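Local coordinates for protein glycoside hydrolase family 43 (Halothermothrix orenii, PDB 4QQS) that acts as an alpha-L-arabinofuranosidase with a five-bladed beta-propeller fold, and probably takes part in the breakdown of xylan, at residues Q182-I187 with S211-A216; P116-G121 with L168-D173. All blocks are in the same frame, centred on the assembly; numbering follows the deposited sequence.

Overall arrangement
Both contacts illustrate how the connection leading into a blade of a five-bladed beta-propeller packs on a loop or strand end of that same blade. Along the chain contact 2 closes before contact 1 opens. Their centres lie 27 Å apart and their nearest atoms about 17 Å. Contact 2 is a surface contact, with the side chain of F118 about 10 Å from that of D126, the predicted pKa modulator, and that of L117 about 13 Å from the bound sodium. Contact 1 is partly buried and lies beside the predicted proton donor: the side chain of A212 is about 7 Å from that of E195, and S211 OG bonds to the backbone of H256, a sodium ligand.

Contact 1: Q182-I187 with S211-A216; sequences QDWEGI and SANCYA
The indole of W184 and the amide of N213 cross obliquely, their planes 73° apart, and the methyl of A212 meets the six-membered part of the ring obliquely. With CG between the backbone N and the carbonyl carbon, the crowded position (chi1 76°), W184 brings its CH2 to 3.7 Å from A212 CB. The CG of E185 presses on one face of the indole and also approaches the methyl, 3.9 Å from E185 CG to A212 CB. At the other end of the ring, W184 NE1 gives an in-plane bond of 2.8 Å to Q182 OE1, reaching that oxygen from above its carbonyl plane; OE1 also accepts from N240.

N213 provides the direct polar link. Its ND2 donates to W184 O over 3.0 Å, nearly straight at 169° and in the plane of both groups, which helps set the rotation of the amide; ND2 also has a weak bond to D219 O. The amide oxygen OD1 rests 3.4 Å from G186 N without bonding, against a residue that has no side chain. A water donates to E185 O and accepts, weakly, from N213 N.

The buried carboxylate of E185 is well satisfied: OE1 takes Q182 N at 2.8 Å and a salt bridge from K236, while OE2 is bonded to Y210 OH and N194 ND2; with K236 beside it, it is probably ionised. The connection between strands 175-178 and 191-202, leading from one beta-propeller blade to the next, is fastened by its short 3-10 segment to the end of strand 205-212, near the predicted proton donor E195.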
loop_
_atom_site.group_PDB
_atom_site.type_symbol
_atom_site.label_atom_id
_atom_site.label_comp_id
_atom_site.label_asym_id
_atom_site.label_seq_id
_atom_site.Cartn_x
_atom_site.Cartn_y
_atom_site.Cartn_z
ATOM N N GLN A 182 10.306 3.197 16.867
ATOM C CA GLN A 182 11.413 4.130 16.673
ATOM C C GLN A 182 10.957 5.555 16.952
ATOM O O GLN A 182 9.788 5.888 16.770
ATOM C CB GLN A 182 11.936 4.042 15.231
ATOM C CG GLN A 182 12.536 2.708 14.861
ATOM C CD GLN A 182 13.055 2.693 13.441
ATOM O OE1 GLN A 182 12.298 2.864 12.494
ATOM N NE2 GLN A 182 14.353 2.533 13.291
ATOM N N ASP A 183 11.893 6.405 17.351
ATOM C CA ASP A 183 11.557 7.774 17.710
ATOM C C ASP A 183 10.809 8.517 16.609
ATOM O O ASP A 183 9.902 9.279 16.914
ATOM C CB ASP A 183 12.806 8.561 18.116
ATOM C CG ASP A 183 13.358 8.103 19.409
ATOM O OD1 ASP A 183 12.818 8.543 20.443
ATOM O OD2 ASP A 183 14.304 7.286 19.379
ATOM N N TRP A 184 11.187 8.314 15.347
ATOM C CA TRP A 184 10.546 9.057 14.254
ATOM C C TRP A 184 9.067 8.700 14.070
ATOM O O TRP A 184 8.368 9.407 13.354
ATOM C CB TRP A 184 11.298 8.861 12.913
ATOM C CG TRP A 184 11.051 7.539 12.278
ATOM C CD1 TRP A 184 11.677 6.359 12.591
ATOM C CD2 TRP A 184 10.101 7.213 11.252
ATOM N NE1 TRP A 184 11.180 5.334 11.834
ATOM C CE2 TRP A 184 10.210 5.825 11.006
ATOM C CE3 TRP A 184 9.158 7.944 10.524
ATOM C CZ2 TRP A 184 9.448 5.176 10.042
ATOM C CZ3 TRP A 184 8.390 7.277 9.590
ATOM C CH2 TRP A 184 8.544 5.918 9.353
ATOM N N GLU A 185 8.614 7.620 14.714
ATOM C CA GLU A 185 7.266 7.076 14.515
ATOM C C GLU A 185 6.252 7.574 15.532
ATOM O O GLU A 185 5.194 6.970 15.684
ATOM C CB GLU A 185 7.300 5.551 14.577
ATOM C CG GLU A 185 8.237 4.966 13.561
ATOM C CD GLU A 185 8.338 3.458 13.635
ATOM O OE1 GLU A 185 8.648 2.856 14.685
ATOM O OE2 GLU A 185 8.085 2.823 12.612
ATOM N N GLY A 186 6.551 8.652 16.241
ATOM C CA GLY A 186 5.556 9.265 17.107
ATOM C C GLY A 186 5.203 8.432 18.318
ATOM O O GLY A 186 4.038 8.335 18.709
ATOM N N ILE A 187 6.225 7.865 18.939
ATOM C CA ILE A 187 6.022 6.913 20.014
ATOM C C ILE A 187 5.657 7.547 21.357
ATOM O O ILE A 187 5.456 6.822 22.327
ATOM C CB ILE A 187 7.237 5.983 20.163
ATOM C CG1 ILE A 187 8.536 6.796 20.322
ATOM C CG2 ILE A 187 7.294 5.035 18.974
ATOM C CD1 ILE A 187 9.746 5.994 20.729
ATOM N N SER A 211 4.448 2.878 6.434
ATOM C CA SER A 211 4.253 4.272 6.793
ATOM C C SER A 211 3.958 4.430 8.276
ATOM O O SER A 211 3.371 3.538 8.912
ATOM C CB SER A 211 3.097 4.855 5.986
ATOM O OG SER A 211 3.388 4.810 4.594
ATOM N N ALA A 212 4.361 5.568 8.832
ATOM C CA ALA A 212 4.106 5.870 10.234
ATOM C C ALA A 212 3.714 7.336 10.383
ATOM O O ALA A 212 3.872 8.128 9.451
ATOM C CB ALA A 212 5.337 5.558 11.098
ATOM N N ASN A 213 3.265 7.674 11.595
ATOM C CA ASN A 213 2.638 8.950 11.919
ATOM C C ASN A 213 1.256 9.047 11.295
ATOM O O ASN A 213 0.792 8.094 10.666
ATOM C CB ASN A 213 3.563 10.132 11.614
ATOM C CG ASN A 213 4.868 10.007 12.368
ATOM O OD1 ASN A 213 4.875 10.018 13.602
ATOM N ND2 ASN A 213 5.962 9.819 11.658
ATOM N N CYS A 214 0.568 10.153 11.546
ATOM C CA CYS A 214 -0.815 10.296 11.120
ATOM C C CYS A 214 -0.895 10.674 9.644
ATOM O O CYS A 214 -0.214 11.600 9.207
ATOM C CB CYS A 214 -1.503 11.374 11.954
ATOM S SG CYS A 214 -3.240 11.606 11.557
ATOM N N TYR A 215 -1.758 9.992 8.887
ATOM C CA TYR A 215 -1.924 10.285 7.461
ATOM C C TYR A 215 -2.259 11.754 7.183
ATOM O O TYR A 215 -1.954 12.251 6.109
ATOM C CB TYR A 215 -3.019 9.415 6.828
ATOM C CG TYR A 215 -4.394 9.951 7.109
ATOM C CD1 TYR A 215 -5.056 10.758 6.186
ATOM C CD2 TYR A 215 -5.002 9.719 8.318
ATOM C CE1 TYR A 215 -6.286 11.302 6.459
ATOM C CE2 TYR A 215 -6.244 10.259 8.608
ATOM C CZ TYR A 215 -6.875 11.050 7.675
ATOM O OH TYR A 215 -8.100 11.604 7.942
ATOM N N ALA A 216 -2.895 12.438 8.137
ATOM C CA ALA A 216 -3.333 13.819 7.964
ATOM C C ALA A 216 -2.287 14.835 8.416
ATOM O O ALA A 216 -2.553 16.030 8.405
ATOM C CB ALA A 216 -4.646 14.037 8.704
HETATM O O HOH W 1 2.731 6.969 14.534
#

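Contact 2: P116-G121 with L168-D173; sequences PLFDRG and LELKGD
L170 reaches from its loop into an angle formed by L117, F118 and R120. Its CB points at the facing segment; chi1 -78° puts CG anti to the carbonyl carbon, and chi2 66° turns the methyls so that both meet F118 while CD1 also meets L117 and CD2 also meets R120. CD1 sits 4.2 Å from L117 CD2 and 4.1 Å from F118 CD1. CD2 comes closer to the ring: it is 3.7 Å from F118 CD1 and lies over a face of that ring, 4.1 Å from its centroid and 27° off the normal, a CH-pi contact with the two side chains crossing at about a right angle. The same methyl meets R120 NH2 at 3.8 Å.

The guanidinium is itself laid against F118, whose CD2 lies over one of its faces, and its polar end is held by Y141 at NH1 and Q161 at NH2. The ring of F118 also packs edge-to-face with F124. At the other end of the contact, a water donates to both L117 O and L168 O, at 2.7 Å each, joining the two backbones; K114 is a second donor to L168 O.

Largely apolar packing of loop on loop, with a water bridge at one end and I139 and Y141 of strand 137-143 beside L170, ties the connection between two consecutive sheets of the beta-propeller to an outer loop of the second.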
loop_
_atom_site.group_PDB
_atom_site.type_symbol
_atom_site.label_atom_id
_atom_site.label_comp_id
_atom_site.label_asym_id
_atom_site.label_seq_id
_atom_site.Cartn_x
_atom_site.Cartn_y
_atom_site.Cartn_z
ATOM N N PRO A 116 -16.133 -11.042 4.130
ATOM C CA PRO A 116 -14.733 -10.768 4.473
ATOM C C PRO A 116 -13.837 -11.995 4.304
ATOM O O PRO A 116 -14.294 -13.152 4.360
ATOM C CB PRO A 116 -14.811 -10.379 5.943
ATOM C CG PRO A 116 -15.953 -11.168 6.469
ATOM C CD PRO A 116 -16.961 -11.214 5.337
ATOM N N LEU A 117 -12.549 -11.740 4.135
ATOM C CA LEU A 117 -11.567 -12.807 4.002
ATOM C C LEU A 117 -11.375 -13.523 5.345
ATOM O O LEU A 117 -11.224 -14.752 5.384
ATOM C CB LEU A 117 -10.251 -12.212 3.508
ATOM C CG LEU A 117 -9.080 -13.181 3.380
ATOM C CD1 LEU A 117 -9.374 -14.321 2.405
ATOM C CD2 LEU A 117 -7.841 -12.422 2.948
ATOM N N PHE A 118 -11.366 -12.753 6.427
ATOM C CA PHE A 118 -11.339 -13.288 7.781
ATOM C C PHE A 118 -12.048 -12.289 8.681
ATOM O O PHE A 118 -12.247 -11.132 8.295
ATOM C CB PHE A 118 -9.908 -13.590 8.273
ATOM C CG PHE A 118 -9.004 -12.380 8.403
ATOM C CD1 PHE A 118 -8.284 -11.920 7.309
ATOM C CD2 PHE A 118 -8.830 -11.724 9.625
ATOM C CE1 PHE A 118 -7.422 -10.827 7.423
ATOM C CE2 PHE A 118 -7.965 -10.646 9.743
ATOM C CZ PHE A 118 -7.272 -10.198 8.633
ATOM N N ASP A 119 -12.447 -12.736 9.867
ATOM C CA ASP A 119 -13.252 -11.903 10.750
ATOM C C ASP A 119 -12.963 -12.303 12.182
ATOM O O ASP A 119 -13.206 -13.448 12.563
ATOM C CB ASP A 119 -14.734 -12.092 10.408
ATOM C CG ASP A 119 -15.644 -11.100 11.096
ATOM O OD1 ASP A 119 -15.177 -10.325 11.964
ATOM O OD2 ASP A 119 -16.847 -11.090 10.737
ATOM N N ARG A 120 -12.426 -11.365 12.958
ATOM C CA ARG A 120 -12.054 -11.609 14.350
ATOM C C ARG A 120 -12.696 -10.579 15.283
ATOM O O ARG A 120 -12.213 -10.360 16.399
ATOM C CB ARG A 120 -10.531 -11.609 14.499
ATOM C CG ARG A 120 -9.859 -12.640 13.637
ATOM C CD ARG A 120 -8.365 -12.430 13.553
ATOM N NE ARG A 120 -7.800 -13.338 12.567
ATOM C CZ ARG A 120 -6.598 -13.181 12.018
ATOM N NH1 ARG A 120 -5.809 -12.183 12.395
ATOM N NH2 ARG A 120 -6.185 -14.023 11.086
ATOM N N GLY A 121 -13.772 -9.939 14.833
ATOM C CA GLY A 121 -14.470 -8.987 15.673
ATOM C C GLY A 121 -13.699 -7.710 15.943
ATOM O O GLY A 121 -13.969 -7.014 16.913
ATOM N N LEU A 168 -7.398 -18.463 0.540
ATOM C CA LEU A 168 -8.633 -18.392 1.330
ATOM C C LEU A 168 -8.459 -18.581 2.840
ATOM O O LEU A 168 -9.391 -18.289 3.600
ATOM C CB LEU A 168 -9.654 -19.405 0.813
ATOM C CG LEU A 168 -9.994 -19.305 -0.669
ATOM C CD1 LEU A 168 -10.964 -20.411 -1.050
ATOM C CD2 LEU A 168 -10.560 -17.945 -1.043
ATOM N N GLU A 169 -7.293 -19.071 3.273
ATOM C CA GLU A 169 -7.037 -19.306 4.687
ATOM C C GLU A 169 -5.751 -18.628 5.072
ATOM O O GLU A 169 -4.786 -18.640 4.297
ATOM C CB GLU A 169 -6.898 -20.803 4.977
ATOM C CG GLU A 169 -6.728 -21.132 6.481
ATOM C CD GLU A 169 -5.919 -22.394 6.785
ATOM O OE1 GLU A 169 -5.413 -23.066 5.857
ATOM O OE2 GLU A 169 -5.788 -22.723 7.985
ATOM N N LEU A 170 -5.742 -18.068 6.274
ATOM C CA LEU A 170 -4.533 -17.535 6.866
ATOM C C LEU A 170 -4.031 -18.602 7.842
ATOM O O LEU A 170 -4.739 -18.979 8.790
ATOM C CB LEU A 170 -4.823 -16.220 7.573
ATOM C CG LEU A 170 -4.974 -14.986 6.676
ATOM C CD1 LEU A 170 -6.189 -15.026 5.768
ATOM C CD2 LEU A 170 -5.020 -13.743 7.509
ATOM N N LYS A 171 -2.838 -19.133 7.587
ATOM C CA LYS A 171 -2.337 -20.285 8.339
ATOM C C LYS A 171 -1.866 -19.897 9.724
ATOM O O LYS A 171 -1.246 -18.852 9.910
ATOM C CB LYS A 171 -1.172 -20.941 7.581
ATOM C CG LYS A 171 -1.549 -21.601 6.261
ATOM C CD LYS A 171 -0.311 -22.146 5.534
ATOM C CE LYS A 171 -0.465 -23.574 5.089
ATOM N NZ LYS A 171 0.819 -24.148 4.612
ATOM N N GLY A 172 -2.122 -20.779 10.682
ATOM C CA GLY A 172 -1.556 -20.645 12.003
ATOM C C GLY A 172 -1.986 -19.396 12.734
ATOM O O GLY A 172 -3.047 -18.838 12.465
ATOM N N ASP A 173 -1.148 -18.972 13.671
ATOM C CA ASP A 173 -1.422 -17.793 14.471
ATOM C C ASP A 173 -0.875 -16.558 13.771
ATOM O O ASP A 173 0.126 -16.622 13.066
ATOM C CB ASP A 173 -0.730 -17.913 15.830
ATOM C CG ASP A 173 -1.266 -19.048 16.678
ATOM O OD1 ASP A 173 -2.462 -19.385 16.569
ATOM O OD2 ASP A 173 -0.485 -19.580 17.492
HETATM O O HOH W 2 -9.911 -16.996 5.919
#